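Putative N-acetylmuramoyl-L-alanine amidase (Enterococcus phage phiM1EF22, PDB 7D55) probably anchors a phage endolysin to the enterococcal cell wall, forming a tetrameric cell-binding domain rather than the catalytic amidase part. Local coordinates at residues R7-K12 with G20-V25; C3-P8 with N73-V78; G30-R35 with P80-T85. One frame throughout, in Å; residues are numbered along the deposited sequence.

Interaction 1: R7-K12 with G20-V25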
loop_
_atom_site.group_PDB
_atom_site.type_symbol
_atom_site.label_atom_id
_atom_site.label_comp_id
_atom_site.label_asym_id
_atom_site.label_seq_id
_atom_site.Cartn_x
_atom_site.Cartn_y
_atom_site.Cartn_z
ATOM N N ARG A 7 -15.856 -7.545 -13.325
ATOM C CA ARG A 7 -16.034 -6.495 -14.320
ATOM C C ARG A 7 -15.849 -7.090 -15.711
ATOM O O ARG A 7 -15.250 -8.170 -15.859
ATOM C CB ARG A 7 -15.072 -5.319 -14.074
ATOM C CG ARG A 7 -13.603 -5.690 -14.139
ATOM C CD ARG A 7 -12.971 -5.193 -15.430
ATOM N NE ARG A 7 -12.959 -3.733 -15.469
ATOM C CZ ARG A 7 -13.512 -2.981 -16.419
ATOM N NH1 ARG A 7 -14.128 -3.541 -17.460
ATOM N NH2 ARG A 7 -13.434 -1.654 -16.328
ATOM N N PRO A 8 -16.378 -6.438 -16.750
ATOM C CA PRO A 8 -16.343 -7.039 -18.091
ATOM C C PRO A 8 -14.953 -7.061 -18.716
ATOM O O PRO A 8 -14.105 -6.191 -18.475
ATOM C CB PRO A 8 -17.289 -6.148 -18.907
ATOM C CG PRO A 8 -18.182 -5.521 -17.891
ATOM C CD PRO A 8 -17.292 -5.277 -16.700
ATOM N N ILE A 9 -14.754 -8.056 -19.580
ATOM C CA ILE A 9 -13.508 -8.246 -20.307
ATOM C C ILE A 9 -13.853 -8.774 -21.692
ATOM O O ILE A 9 -14.843 -9.488 -21.875
ATOM C CB ILE A 9 -12.536 -9.196 -19.547
ATOM C CG1 ILE A 9 -11.187 -9.288 -20.250
ATOM C CG2 ILE A 9 -13.127 -10.590 -19.403
ATOM C CD1 ILE A 9 -10.115 -9.952 -19.407
ATOM N N ASN A 10 -13.056 -8.387 -22.678
ATOM C CA ASN A 10 -13.203 -8.929 -24.022
ATOM C C ASN A 10 -12.519 -10.292 -24.057
ATOM O O ASN A 10 -11.299 -10.378 -23.894
ATOM C CB ASN A 10 -12.548 -7.983 -25.024
ATOM C CG ASN A 10 -12.790 -8.391 -26.473
ATOM O OD1 ASN A 10 -12.642 -9.557 -26.841
ATOM N ND2 ASN A 10 -13.144 -7.421 -27.306
ATOM N N SER A 11 -13.302 -11.350 -24.276
ATOM C CA SER A 11 -12.764 -12.708 -24.216
ATOM C C SER A 11 -11.805 -13.021 -25.358
ATOM O O SER A 11 -10.995 -13.952 -25.236
ATOM C CB SER A 11 -13.904 -13.726 -24.215
ATOM O OG SER A 11 -14.630 -13.681 -25.433
ATOM N N LYS A 12 -11.879 -12.286 -26.467
ATOM C CA LYS A 12 -11.004 -12.558 -27.599
ATOM C C LYS A 12 -9.705 -11.775 -27.553
ATOM O O LYS A 12 -8.722 -12.202 -28.164
ATOM C CB LYS A 12 -11.719 -12.274 -28.927
ATOM C CG LYS A 12 -12.982 -13.097 -29.154
ATOM C CD LYS A 12 -13.517 -12.897 -30.569
ATOM C CE LYS A 12 -15.041 -12.871 -30.602
ATOM N NZ LYS A 12 -15.636 -14.231 -30.698
ATOM N N GLY A 20 -17.561 -5.670 -22.499
ATOM C CA GLY A 20 -16.949 -6.968 -22.701
ATOM C C GLY A 20 -17.981 -8.078 -22.708
ATOM O O GLY A 20 -19.022 -7.994 -22.057
ATOM N N ASP A 21 -17.680 -9.135 -23.459
ATOM C CA ASP A 21 -18.593 -10.257 -23.596
ATOM C C ASP A 21 -18.422 -11.296 -22.498
ATOM O O ASP A 21 -19.200 -12.258 -22.452
ATOM C CB ASP A 21 -18.389 -10.941 -24.945
ATOM C CG ASP A 21 -17.018 -11.570 -25.068
ATOM O OD1 ASP A 21 -16.012 -10.872 -24.833
ATOM O OD2 ASP A 21 -16.944 -12.773 -25.383
ATOM N N ALA A 22 -17.419 -11.139 -21.636
ATOM C CA ALA A 22 -17.192 -12.046 -20.524
ATOM C C ALA A 22 -16.882 -11.215 -19.284
ATOM O O ALA A 22 -16.850 -9.978 -19.328
ATOM C CB ALA A 22 -16.112 -13.087 -20.870
ATOM N N TRP A 23 -16.666 -11.898 -18.165
ATOM C CA TRP A 23 -16.413 -11.243 -16.890
ATOM C C TRP A 23 -15.148 -11.810 -16.278
ATOM O O TRP A 23 -14.827 -12.986 -16.475
ATOM C CB TRP A 23 -17.602 -11.437 -15.915
ATOM C CG TRP A 23 -18.822 -10.754 -16.431
ATOM C CD1 TRP A 23 -19.668 -11.207 -17.397
ATOM C CD2 TRP A 23 -19.299 -9.461 -16.052
ATOM N NE1 TRP A 23 -20.662 -10.280 -17.633
ATOM C CE2 TRP A 23 -20.452 -9.198 -16.817
ATOM C CE3 TRP A 23 -18.873 -8.502 -15.129
ATOM C CZ2 TRP A 23 -21.176 -8.016 -16.690
ATOM C CZ3 TRP A 23 -19.610 -7.325 -14.993
ATOM C CH2 TRP A 23 -20.738 -7.092 -15.778
ATOM N N THR A 24 -14.427 -10.960 -15.545
ATOM C CA THR A 24 -13.278 -11.388 -14.768
ATOM C C THR A 24 -13.354 -10.827 -13.356
ATOM O O THR A 24 -13.880 -9.734 -13.120
ATOM C CB THR A 24 -11.946 -10.961 -15.391
ATOM O OG1 THR A 24 -10.863 -11.515 -14.623
ATOM C CG2 THR A 24 -11.825 -9.430 -15.429
ATOM N N VAL A 25 -12.839 -11.610 -12.413
ATOM C CA VAL A 25 -12.620 -11.119 -11.064
ATOM C C VAL A 25 -11.414 -10.196 -11.077
ATOM O O VAL A 25 -10.471 -10.391 -11.856
ATOM C CB VAL A 25 -12.438 -12.305 -10.097
ATOM C CG1 VAL A 25 -12.177 -11.822 -8.684
ATOM C CG2 VAL A 25 -13.675 -13.161 -10.116
HETATM O O HOH W 1 -15.226 -10.888 -27.812
#

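Interaction 2: C3-P8 with N73-V78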
loop_
_atom_site.group_PDB
_atom_site.type_symbol
_atom_site.label_atom_id
_atom_site.label_comp_id
_atom_site.label_asym_id
_atom_site.label_seq_id
_atom_site.Cartn_x
_atom_site.Cartn_y
_atom_site.Cartn_z
ATOM N N CYS A 3 -10.802 -5.195 -1.793
ATOM C CA CYS A 3 -12.031 -5.854 -2.201
ATOM C C CYS A 3 -11.743 -6.727 -3.407
ATOM O O CYS A 3 -10.717 -6.575 -4.077
ATOM C CB CYS A 3 -13.155 -4.854 -2.503
ATOM S SG CYS A 3 -12.879 -3.754 -3.900
ATOM N N LEU A 4 -12.645 -7.675 -3.643
ATOM C CA LEU A 4 -12.744 -8.392 -4.905
ATOM C C LEU A 4 -14.027 -7.953 -5.589
ATOM O O LEU A 4 -15.019 -7.628 -4.929
ATOM C CB LEU A 4 -12.809 -9.902 -4.674
ATOM C CG LEU A 4 -11.529 -10.528 -4.106
ATOM C CD1 LEU A 4 -11.808 -11.896 -3.479
ATOM C CD2 LEU A 4 -10.486 -10.630 -5.211
ATOM N N TYR A 5 -14.009 -7.943 -6.918
ATOM C CA TYR A 5 -15.198 -7.579 -7.679
ATOM C C TYR A 5 -15.087 -8.213 -9.054
ATOM O O TYR A 5 -14.044 -8.749 -9.430
ATOM C CB TYR A 5 -15.378 -6.053 -7.780
ATOM C CG TYR A 5 -14.285 -5.340 -8.548
ATOM C CD1 TYR A 5 -13.097 -4.976 -7.927
ATOM C CD2 TYR A 5 -14.451 -5.016 -9.896
ATOM C CE1 TYR A 5 -12.096 -4.311 -8.627
ATOM C CE2 TYR A 5 -13.454 -4.341 -10.605
ATOM C CZ TYR A 5 -12.283 -3.999 -9.965
ATOM O OH TYR A 5 -11.287 -3.348 -10.663
ATOM N N GLU A 6 -16.177 -8.144 -9.809
ATOM C CA GLU A 6 -16.180 -8.635 -11.178
ATOM C C GLU A 6 -16.443 -7.478 -12.130
ATOM O O GLU A 6 -17.178 -6.547 -11.794
ATOM C CB GLU A 6 -17.260 -9.699 -11.354
ATOM C CG GLU A 6 -16.929 -10.993 -10.629
ATOM C CD GLU A 6 -18.076 -11.983 -10.644
ATOM O OE1 GLU A 6 -18.551 -12.369 -9.562
ATOM O OE2 GLU A 6 -18.507 -12.378 -11.732
ATOM N N ARG A 7 -15.856 -7.545 -13.325
ATOM C CA ARG A 7 -16.034 -6.495 -14.320
ATOM C C ARG A 7 -15.849 -7.090 -15.711
ATOM O O ARG A 7 -15.250 -8.170 -15.859
ATOM C CB ARG A 7 -15.072 -5.319 -14.074
ATOM C CG ARG A 7 -13.603 -5.690 -14.139
ATOM C CD ARG A 7 -12.971 -5.193 -15.430
ATOM N NE ARG A 7 -12.959 -3.733 -15.469
ATOM C CZ ARG A 7 -13.512 -2.981 -16.419
ATOM N NH1 ARG A 7 -14.128 -3.541 -17.460
ATOM N NH2 ARG A 7 -13.434 -1.654 -16.328
ATOM N N PRO A 8 -16.378 -6.438 -16.750
ATOM C CA PRO A 8 -16.343 -7.039 -18.091
ATOM C C PRO A 8 -14.953 -7.061 -18.716
ATOM O O PRO A 8 -14.105 -6.191 -18.475
ATOM C CB PRO A 8 -17.289 -6.148 -18.907
ATOM C CG PRO A 8 -18.182 -5.521 -17.891
ATOM C CD PRO A 8 -17.292 -5.277 -16.700
ATOM N N ASN A 73 -15.935 1.185 -12.705
ATOM C CA ASN A 73 -15.345 2.316 -13.424
ATOM C C ASN A 73 -14.816 3.355 -12.447
ATOM O O ASN A 73 -13.739 3.927 -12.654
ATOM C CB ASN A 73 -16.393 3.024 -14.288
ATOM C CG ASN A 73 -16.770 2.260 -15.537
ATOM O OD1 ASN A 73 -16.116 1.293 -15.919
ATOM N ND2 ASN A 73 -17.841 2.717 -16.200
ATOM N N ARG A 74 -15.590 3.640 -11.398
ATOM C CA ARG A 74 -15.187 4.629 -10.407
ATOM C C ARG A 74 -14.011 4.129 -9.581
ATOM O O ARG A 74 -13.060 4.881 -9.327
ATOM C CB ARG A 74 -16.365 4.951 -9.489
ATOM C CG ARG A 74 -17.630 5.384 -10.224
ATOM C CD ARG A 74 -17.394 6.637 -11.048
ATOM N NE ARG A 74 -18.607 7.070 -11.731
ATOM C CZ ARG A 74 -18.664 8.094 -12.576
ATOM N NH1 ARG A 74 -17.564 8.789 -12.851
ATOM N NH2 ARG A 74 -19.813 8.421 -13.148
ATOM N N LEU A 75 -14.055 2.867 -9.157
ATOM C CA LEU A 75 -12.960 2.330 -8.359
ATOM C C LEU A 75 -11.656 2.352 -9.143
ATOM O O LEU A 75 -10.607 2.742 -8.611
ATOM C CB LEU A 75 -13.284 0.903 -7.917
ATOM C CG LEU A 75 -12.159 0.217 -7.140
ATOM C CD1 LEU A 75 -11.793 1.081 -5.934
ATOM C CD2 LEU A 75 -12.605 -1.169 -6.722
ATOM N N GLU A 76 -11.707 1.954 -10.416
ATOM C CA GLU A 76 -10.513 1.883 -11.251
ATOM C C GLU A 76 -9.963 3.252 -11.638
ATOM O O GLU A 76 -8.821 3.332 -12.100
ATOM C CB GLU A 76 -10.794 1.016 -12.478
ATOM C CG GLU A 76 -11.074 -0.436 -12.115
ATOM C CD GLU A 76 -11.550 -1.279 -13.294
ATOM O OE1 GLU A 76 -11.607 -0.756 -14.428
ATOM O OE2 GLU A 76 -11.868 -2.472 -13.083
ATOM N N THR A 77 -10.735 4.327 -11.458
ATOM C CA THR A 77 -10.182 5.664 -11.621
ATOM C C THR A 77 -9.361 6.086 -10.410
ATOM O O THR A 77 -8.381 6.828 -10.554
ATOM C CB THR A 77 -11.313 6.667 -11.853
ATOM O OG1 THR A 77 -12.103 6.226 -12.961
ATOM C CG2 THR A 77 -10.761 8.039 -12.170
ATOM N N VAL A 78 -9.747 5.640 -9.218
ATOM C CA VAL A 78 -9.032 6.032 -8.013
ATOM C C VAL A 78 -7.919 5.051 -7.661
ATOM O O VAL A 78 -6.953 5.435 -6.994
ATOM C CB VAL A 78 -9.999 6.256 -6.835
ATOM C CG1 VAL A 78 -10.997 7.358 -7.166
ATOM C CG2 VAL A 78 -10.724 4.986 -6.493
#

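Interaction 3: G30-R35 with P80-T85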
loop_
_atom_site.group_PDB
_atom_site.type_symbol
_atom_site.label_atom_id
_atom_site.label_comp_id
_atom_site.label_asym_id
_atom_site.label_seq_id
_atom_site.Cartn_x
_atom_site.Cartn_y
_atom_site.Cartn_z
ATOM N N GLY A 30 -6.381 -0.906 -2.638
ATOM C CA GLY A 30 -6.288 0.492 -2.270
ATOM C C GLY A 30 -5.258 1.271 -3.052
ATOM O O GLY A 30 -5.261 2.512 -2.994
ATOM N N VAL A 31 -4.375 0.582 -3.777
ATOM C CA VAL A 31 -3.360 1.198 -4.622
ATOM C C VAL A 31 -3.654 0.961 -6.100
ATOM O O VAL A 31 -3.606 1.887 -6.912
ATOM C CB VAL A 31 -1.944 0.698 -4.249
ATOM C CG1 VAL A 31 -0.902 1.333 -5.150
ATOM C CG2 VAL A 31 -1.631 0.967 -2.779
ATOM N N ASN A 32 -3.958 -0.284 -6.467
ATOM C CA ASN A 32 -4.242 -0.620 -7.854
ATOM C C ASN A 32 -5.307 -1.707 -7.897
ATOM O O ASN A 32 -5.654 -2.310 -6.873
ATOM C CB ASN A 32 -2.974 -1.062 -8.598
ATOM C CG ASN A 32 -2.189 -2.125 -7.847
ATOM O OD1 ASN A 32 -2.755 -3.095 -7.363
ATOM N ND2 ASN A 32 -0.881 -1.952 -7.766
ATOM N N CYS A 33 -5.817 -1.962 -9.104
ATOM C CA CYS A 33 -6.733 -3.062 -9.363
ATOM C C CYS A 33 -6.048 -4.031 -10.317
ATOM O O CYS A 33 -5.495 -3.613 -11.342
ATOM C CB CYS A 33 -8.048 -2.550 -9.963
ATOM S SG CYS A 33 -9.049 -1.599 -8.783
ATOM N N ARG A 34 -6.061 -5.313 -9.973
ATOM C CA ARG A 34 -5.337 -6.314 -10.738
ATOM C C ARG A 34 -6.261 -7.478 -11.035
ATOM O O ARG A 34 -7.089 -7.854 -10.198
ATOM C CB ARG A 34 -4.139 -6.824 -9.944
ATOM C CG ARG A 34 -3.156 -7.570 -10.793
ATOM C CD ARG A 34 -1.958 -8.040 -9.972
ATOM N NE ARG A 34 -1.111 -6.947 -9.493
ATOM C CZ ARG A 34 -0.133 -6.377 -10.205
ATOM N NH1 ARG A 34 0.105 -6.763 -11.454
ATOM N NH2 ARG A 34 0.600 -5.411 -9.676
ATOM N N ARG A 35 -6.114 -8.048 -12.226
ATOM C CA ARG A 35 -6.970 -9.157 -12.620
ATOM C C ARG A 35 -6.629 -10.423 -11.843
ATOM O O ARG A 35 -5.456 -10.744 -11.626
ATOM C CB ARG A 35 -6.847 -9.436 -14.112
ATOM C CG ARG A 35 -7.809 -10.522 -14.564
ATOM C CD ARG A 35 -7.575 -10.928 -15.983
ATOM N NE ARG A 35 -8.488 -12.003 -16.342
ATOM C CZ ARG A 35 -8.473 -12.641 -17.503
ATOM N NH1 ARG A 35 -7.580 -12.311 -18.433
ATOM N NH2 ARG A 35 -9.350 -13.607 -17.729
ATOM N N PRO A 80 -5.903 2.708 -10.060
ATOM C CA PRO A 80 -5.831 2.335 -11.476
ATOM C C PRO A 80 -5.459 0.876 -11.699
ATOM O O PRO A 80 -4.746 0.253 -10.911
ATOM C CB PRO A 80 -4.759 3.270 -12.033
ATOM C CG PRO A 80 -4.799 4.460 -11.117
ATOM C CD PRO A 80 -5.069 3.886 -9.755
ATOM N N VAL A 81 -5.961 0.344 -12.805
ATOM C CA VAL A 81 -5.676 -1.039 -13.158
ATOM C C VAL A 81 -4.202 -1.193 -13.517
ATOM O O VAL A 81 -3.568 -0.292 -14.086
ATOM C CB VAL A 81 -6.590 -1.526 -14.297
ATOM C CG1 VAL A 81 -8.042 -1.301 -13.927
ATOM C CG2 VAL A 81 -6.259 -0.804 -15.594
ATOM N N VAL A 82 -3.639 -2.323 -13.110
ATOM C CA VAL A 82 -2.267 -2.670 -13.447
ATOM C C VAL A 82 -2.260 -4.047 -14.091
ATOM O O VAL A 82 -3.158 -4.866 -13.874
ATOM C CB VAL A 82 -1.328 -2.644 -12.221
ATOM C CG1 VAL A 82 -1.128 -1.218 -11.739
ATOM C CG2 VAL A 82 -1.878 -3.518 -11.114
ATOM N N GLY A 83 -1.239 -4.290 -14.902
ATOM C CA GLY A 83 -0.987 -5.609 -15.448
ATOM C C GLY A 83 -1.916 -6.055 -16.553
ATOM O O GLY A 83 -1.836 -7.216 -16.969
ATOM N N ILE A 84 -2.794 -5.179 -17.041
ATOM C CA ILE A 84 -3.752 -5.535 -18.085
ATOM C C ILE A 84 -4.128 -4.242 -18.791
ATOM O O ILE A 84 -4.067 -3.163 -18.201
ATOM C CB ILE A 84 -4.980 -6.258 -17.466
ATOM C CG1 ILE A 84 -5.973 -6.738 -18.527
ATOM C CG2 ILE A 84 -5.701 -5.365 -16.489
ATOM C CD1 ILE A 84 -7.072 -7.600 -17.949
ATOM N N THR A 85 -4.478 -4.343 -20.072
ATOM C CA THR A 85 -4.859 -3.153 -20.823
ATOM C C THR A 85 -6.363 -2.902 -20.707
ATOM O O THR A 85 -7.167 -3.828 -20.544
ATOM C CB THR A 85 -4.446 -3.253 -22.296
ATOM O OG1 THR A 85 -5.319 -4.154 -22.976
ATOM C CG2 THR A 85 -3.019 -3.760 -22.433
HETATM O O HOH W 2 -4.082 -7.401 -14.125
#

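Interaction 1: R7-K12 with G20-V25
Strands 3-9 and 22-28 pair antiparallel here, as two inner strands of the mixed five-stranded sheet, consecutive in the chain. Arg7 and Thr24 form a hydrogen-bonded pair: Arg7 N donates to Thr24 O, and Thr24 N returns the bond to Arg7 O at 2.9 Å. Pro8 stands opposite Trp23 in a non-hydrogen-bonded pair. Next, Ile9 N donates to Ala22 O and Ala22 N to Ile9 O. Asp21 and Ala22 both face Ile9, which makes a classic beta bulge.

The side chains of Arg7, Ile9, Ala22 and Thr24 share one face of the sheet. The Arg7 guanidinium is fixed partly by its own strand: NH1 donates in its plane to a lone pair of Pro8 O at 2.8 Å. Pro8 and Trp23 run side by side. CG of Pro8 sits over one face of the six-membered ring, 3.9 Å from its centroid, in a CH-pi contact offset toward the rim. CD of Pro8 packs on CZ3 of Trp23 at 3.5 Å.

Beyond the bulge the strands give way to loop. Asn10 OD1 accepts from Lys12 N in an Asx turn. A water donates to Asn10 OD1 and, weakly, to Asp21 OD1. The Asp21 carboxylate takes two bonds from Ser11. Ser11 N reaches the syn lone pair of OD1 at 2.8 Å in a nearly straight bond (177°), and Ser11 OG donates to OD2 over a very short 2.5 Å.

Interaction 2: C3-P8 with N73-V78
Tyr5 and Arg7 of strand 3-9 reach across to Glu76 of helix 71-78, which packs over this face of the sheet. The strand and helix segments run at 110° to each other, with axes 10.9 Å apart. Long side chains span that gap.

In Tyr5, CG lies between the backbone N and the carbonyl carbon (chi1 64°). The ring carries its hydroxyl to the helix, where OH donates to Glu76 OE2 at 2.6 Å. That oxygen lies at the ring edge, in plane, and offers its anti lone pair. Arg7 has a bent chain. Its guanidinium grips the carboxylate side-on in a two-nitrogen salt bridge, and the two planes are nearly coplanar. NE meets the syn lone pair of OE2 at 2.9 Å, and NH2 meets OE1 at 2.8 Å from the syn side, somewhat out of the carboxylate plane. Glu76 is extended beyond CG, with CD anti to CA (chi2 172°).

Leu75 supplies the apolar part. Its CD2 touches CE1 of Tyr5 at 3.7 Å and SG of Cys3 at 3.8 Å. On the second subunit, Ile48 also packs against Leu75, so this helix lies between the sheet and the second subunit.

Glu76 OE1 has a further salt bridge with Lys86. OE2 takes two donors, Tyr5 OH and Arg7 NE. The carboxylate is buried. Arg7 and Lys86 would be expected to offset its charge, and the donors to stabilise the ionised form.

Interaction 3: G30-R35 with P80-T85
Cys33 is bonded on both its backbone polar atoms to segment 80-85. Cys33 N donates to Pro80 O at 3.1 Å, from well above the carbonyl plane (52° out of it). Cys33 O accepts from Val82 N at 2.9 Å in a bond with an N-H...O angle of 160°. The same oxygen also receives a CA-H...O contact from Val81. Two residues on from Cys33, a water takes over. Arg35 N donates to it at 2.9 Å, and that water donates to Val82 O at 2.7 Å. Before the strand, Val31 N and Asn32 N both donate to Asn29 OD1, and Gly30 O accepts from Asn29 ND2 of the second subunit.

These bonds add a short, weakly bonded strand at about 81-82, parallel to strand 33-36, at the edge of the sheet within this chain. Cys33 and Val81 turn their side chains to the face covered by helix 71-78, where Cys33 touches Leu75 and Glu76.

Val82 lies on the other face. In one of its two conformers, its CG2 sits over the centre of the Arg34 guanidinium, 3.4 Å above the plane. Asn32 crosses Val82 at about a right angle. Arg34 also packs on Val78 of the third subunit, and Pro80 on Arg34 of the second.

The extended Arg35 chain meets CD1 of Ile84 with its CD at 3.9 Å, while NE is satisfied by Thr24 OG1.

All three contacts involve one sheet. Interactions 1 and 2 share Arg7 and Pro8: strand 3-9 pairs with strand 22-28 through its backbone and holds the helix through its side chains. Their centres are 13 Å apart. Interactions 2 and 3 are closer, about 9 Å between centres. Tyr5 OH packs 3.4 Å from Cys33 SG, and Leu75 CG lies 4.0 Å from the same Cys33 SG. Interactions 1 and 3 meet through a probable hydrogen bond of 3.0 Å between Thr24 OG1 and Arg35 NE, and Ile9 CD1 touches Ile84 CD1. Interactions 2 and 3 both touch the second subunit of the tetramer; no other subunit touches interaction 1.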